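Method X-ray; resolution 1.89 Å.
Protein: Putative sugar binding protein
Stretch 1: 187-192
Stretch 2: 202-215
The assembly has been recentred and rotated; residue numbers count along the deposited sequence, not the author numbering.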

# COMPACT_ATOMS: atom_id res chain seq x y z
N ILE A 187 -20.99 2.12 -8.02
CA ILE A 187 -19.98 3.00 -7.46
C ILE A 187 -20.36 4.42 -7.83
O ILE A 187 -20.39 4.77 -9.02
N VAL A 188 -20.62 5.25 -6.83
CA VAL A 188 -21.13 6.60 -7.07
C VAL A 188 -20.11 7.67 -6.74
O VAL A 188 -20.39 8.86 -6.97
N ALA A 189 -18.94 7.31 -6.21
CA ALA A 189 -17.97 8.32 -5.83
C ALA A 189 -16.62 7.65 -5.63
O ALA A 189 -16.54 6.53 -5.11
N ILE A 190 -15.56 8.33 -6.07
CA ILE A 190 -14.17 7.94 -5.83
C ILE A 190 -13.42 9.22 -5.45
O ILE A 190 -13.42 10.18 -6.22
N GLU A 191 -12.81 9.24 -4.26
CA GLU A 191 -12.09 10.40 -3.76
C GLU A 191 -10.72 10.00 -3.22
O GLU A 191 -10.50 8.87 -2.79
N GLU A 192 -9.80 10.96 -3.22
CA GLU A 192 -8.42 10.77 -2.77
C GLU A 192 -8.24 11.23 -1.33
O GLU A 192 -8.72 12.30 -0.94
N GLU A 202 -12.44 13.69 5.95
CA GLU A 202 -13.04 14.83 5.26
C GLU A 202 -13.77 14.38 4.00
O GLU A 202 -14.91 14.77 3.75
N LYS A 203 -13.12 13.52 3.21
CA LYS A 203 -13.74 13.03 1.98
C LYS A 203 -14.99 12.21 2.28
O LYS A 203 -16.00 12.33 1.59
N ALA A 204 -14.94 11.36 3.32
CA ALA A 204 -16.11 10.56 3.67
C ALA A 204 -17.30 11.46 3.99
O ALA A 204 -18.42 11.19 3.54
N TYR A 205 -17.06 12.52 4.75
CA TYR A 205 -18.13 13.43 5.14
C TYR A 205 -18.76 14.11 3.92
O TYR A 205 -19.98 14.09 3.75
N THR A 206 -17.93 14.68 3.04
CA THR A 206 -18.47 15.33 1.85
C THR A 206 -19.16 14.34 0.92
O THR A 206 -20.14 14.70 0.25
N ILE A 207 -18.68 13.09 0.86
CA ILE A 207 -19.37 12.07 0.07
C ILE A 207 -20.78 11.84 0.61
O ILE A 207 -21.75 11.76 -0.16
N LEU A 208 -20.91 11.73 1.93
CA LEU A 208 -22.22 11.46 2.51
C LEU A 208 -23.17 12.64 2.33
O LEU A 208 -24.38 12.44 2.21
N LYS A 209 -22.65 13.88 2.28
CA LYS A 209 -23.58 14.99 2.10
C LYS A 209 -24.03 15.13 0.64
O LYS A 209 -25.20 15.42 0.38
N LYS A 210 -23.13 14.88 -0.32
CA LYS A 210 -23.52 14.89 -1.73
C LYS A 210 -24.26 13.63 -2.15
O LYS A 210 -25.06 13.67 -3.09
N HIS A 211 -23.99 12.50 -1.51
CA HIS A 211 -24.58 11.21 -1.87
C HIS A 211 -25.13 10.56 -0.61
O HIS A 211 -24.52 9.64 -0.05
N PRO A 212 -26.29 11.02 -0.12
CA PRO A 212 -26.87 10.41 1.08
C PRO A 212 -27.24 8.95 0.89
O PRO A 212 -27.54 8.28 1.89
N ASP A 213 -27.24 8.44 -0.33
CA ASP A 213 -27.61 7.05 -0.57
C ASP A 213 -26.44 6.08 -0.42
O ASP A 213 -26.67 4.87 -0.41
N VAL A 214 -25.20 6.57 -0.27
CA VAL A 214 -24.07 5.68 -0.03
C VAL A 214 -24.29 4.88 1.24
O VAL A 214 -24.58 5.44 2.30
N ASN A 215 -24.17 3.56 1.13
CA ASN A 215 -24.23 2.69 2.30
C ASN A 215 -23.05 1.72 2.34
O ASN A 215 -23.06 0.78 3.15

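Which side chains let the strand 187-192 face the helix 202-210? The two run nearly antiparallel, at 155°, with axes 8.9 Å apart at closest approach. Val188, Ala189 and Glu191 direct their CA-to-CB bonds toward the other stretch, while Ile190 points away and makes no contact.

How does Val188, the residue with the most covered surface, pack? In the m rotamer Val188 CG2 lies 3.5 Å from Val214 CG2, an apolar contact with a residue in the turn beyond the helix. Its carbonyl also meets the imidazole of His211 (chi1 m), Val188 O lying 3.4 Å from His211 CE1.

What does Lys203 do at the other end? Its m, m, t, m side chain first passes Glu191, where Lys203 CD lies 4.0 Å from Glu191 CB, and then reaches the strand backbone: Lys203 NZ donates a weak hydrogen bond to Glu192 O at 3.3 Å. Glu192 therefore takes part through its backbone although its CB points away.

Why does Glu191 cover so much surface without a polar partner across the contact? Bent at chi1 and chi2, both m, it lays its aliphatic part on the helix, with Glu191 CG 3.7 Å from CD1 of Ile207. Ile207 (m, t) also places its CG2 4.3 Å from Ala189 CB, filling the middle of the contact.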

# COMPACT_ATOMS: atom_id res chain seq x y z
CB ILE A 187 -18.59 2.65 -7.98
CG1 ILE A 187 -18.30 1.16 -7.75
CG2 ILE A 187 -17.57 3.55 -7.32
CD1 ILE A 187 -17.05 0.68 -8.45
CB VAL A 188 -22.43 6.85 -6.28
CG1 VAL A 188 -23.46 5.80 -6.65
CG2 VAL A 188 -22.16 6.84 -4.80
CB ALA A 189 -18.40 9.06 -4.56
CB ILE A 190 -13.52 7.28 -7.06
CG1 ILE A 190 -14.37 6.11 -7.56
CG2 ILE A 190 -12.09 6.81 -6.76
CD1 ILE A 190 -13.82 5.38 -8.77
CB GLU A 191 -12.88 11.13 -2.66
CG GLU A 191 -14.29 11.56 -3.08
CD GLU A 191 -14.30 12.79 -3.98
OE1 GLU A 191 -13.25 13.47 -4.09
OE2 GLU A 191 -15.37 13.09 -4.58
CB GLU A 192 -7.46 11.54 -3.67
CG GLU A 192 -7.49 11.11 -5.11
CD GLU A 192 -6.60 11.97 -5.98
OE1 GLU A 192 -7.06 13.04 -6.43
OE2 GLU A 192 -5.43 11.59 -6.20
CB GLU A 202 -11.98 15.88 4.92
CG GLU A 202 -11.44 16.62 6.14
CD GLU A 202 -10.23 17.52 5.84
OE1 GLU A 202 -9.90 18.36 6.72
OE2 GLU A 202 -9.62 17.40 4.76
CB LYS A 203 -12.73 12.22 1.17
CG LYS A 203 -11.59 13.06 0.60
CD LYS A 203 -12.14 14.21 -0.25
CE LYS A 203 -11.05 14.88 -1.05
NZ LYS A 203 -9.92 15.23 -0.17
CB ALA A 204 -15.81 9.66 4.86
CB TYR A 205 -17.59 14.46 6.13
CG TYR A 205 -18.59 15.50 6.57
CD1 TYR A 205 -19.45 15.27 7.63
CD2 TYR A 205 -18.66 16.73 5.92
CE1 TYR A 205 -20.36 16.23 8.03
CE2 TYR A 205 -19.56 17.70 6.32
CZ TYR A 205 -20.41 17.44 7.37
OH TYR A 205 -21.32 18.39 7.76
CB THR A 206 -17.36 16.08 1.10
OG1 THR A 206 -16.37 15.16 0.65
CG2 THR A 206 -16.70 17.09 2.01
CB ILE A 207 -18.57 10.75 0.04
CG1 ILE A 207 -17.33 10.87 -0.84
CG2 ILE A 207 -19.44 9.61 -0.47
CD1 ILE A 207 -16.46 9.62 -0.82
CB LEU A 208 -22.07 11.09 3.99
CG LEU A 208 -21.24 9.80 4.16
CD1 LEU A 208 -20.95 9.47 5.62
CD2 LEU A 208 -21.94 8.64 3.47
CB LYS A 209 -22.98 16.30 2.64
CG LYS A 209 -21.81 16.93 1.88
CD LYS A 209 -21.34 18.22 2.60
CE LYS A 209 -20.04 18.79 2.02
NZ LYS A 209 -19.01 19.16 3.07
CB LYS A 210 -22.31 15.09 -2.63
CG LYS A 210 -21.84 16.53 -2.74
CD LYS A 210 -20.87 16.69 -3.90
CE LYS A 210 -21.48 16.20 -5.21
NZ LYS A 210 -20.55 16.36 -6.36
CB HIS A 211 -23.55 10.27 -2.51
CG HIS A 211 -22.81 10.87 -3.65
ND1 HIS A 211 -23.23 10.76 -4.96
CD2 HIS A 211 -21.64 11.56 -3.69
CE1 HIS A 211 -22.37 11.37 -5.75
NE2 HIS A 211 -21.39 11.87 -5.01
CB PRO A 212 -28.12 11.27 1.35
CG PRO A 212 -27.83 12.56 0.70
CD PRO A 212 -27.04 12.22 -0.54
CB ASP A 213 -28.25 6.91 -1.96
CG ASP A 213 -27.37 7.45 -3.08
OD1 ASP A 213 -26.47 8.28 -2.80
OD2 ASP A 213 -27.58 7.06 -4.25
CB VAL A 214 -22.76 6.49 0.05
CG1 VAL A 214 -21.63 5.63 0.62
CG2 VAL A 214 -22.40 7.03 -1.31
CB ASN A 215 -25.57 1.93 2.34
CG ASN A 215 -25.83 1.10 1.08
OD1 ASN A 215 -24.94 0.91 0.24
ND2 ASN A 215 -27.06 0.59 0.95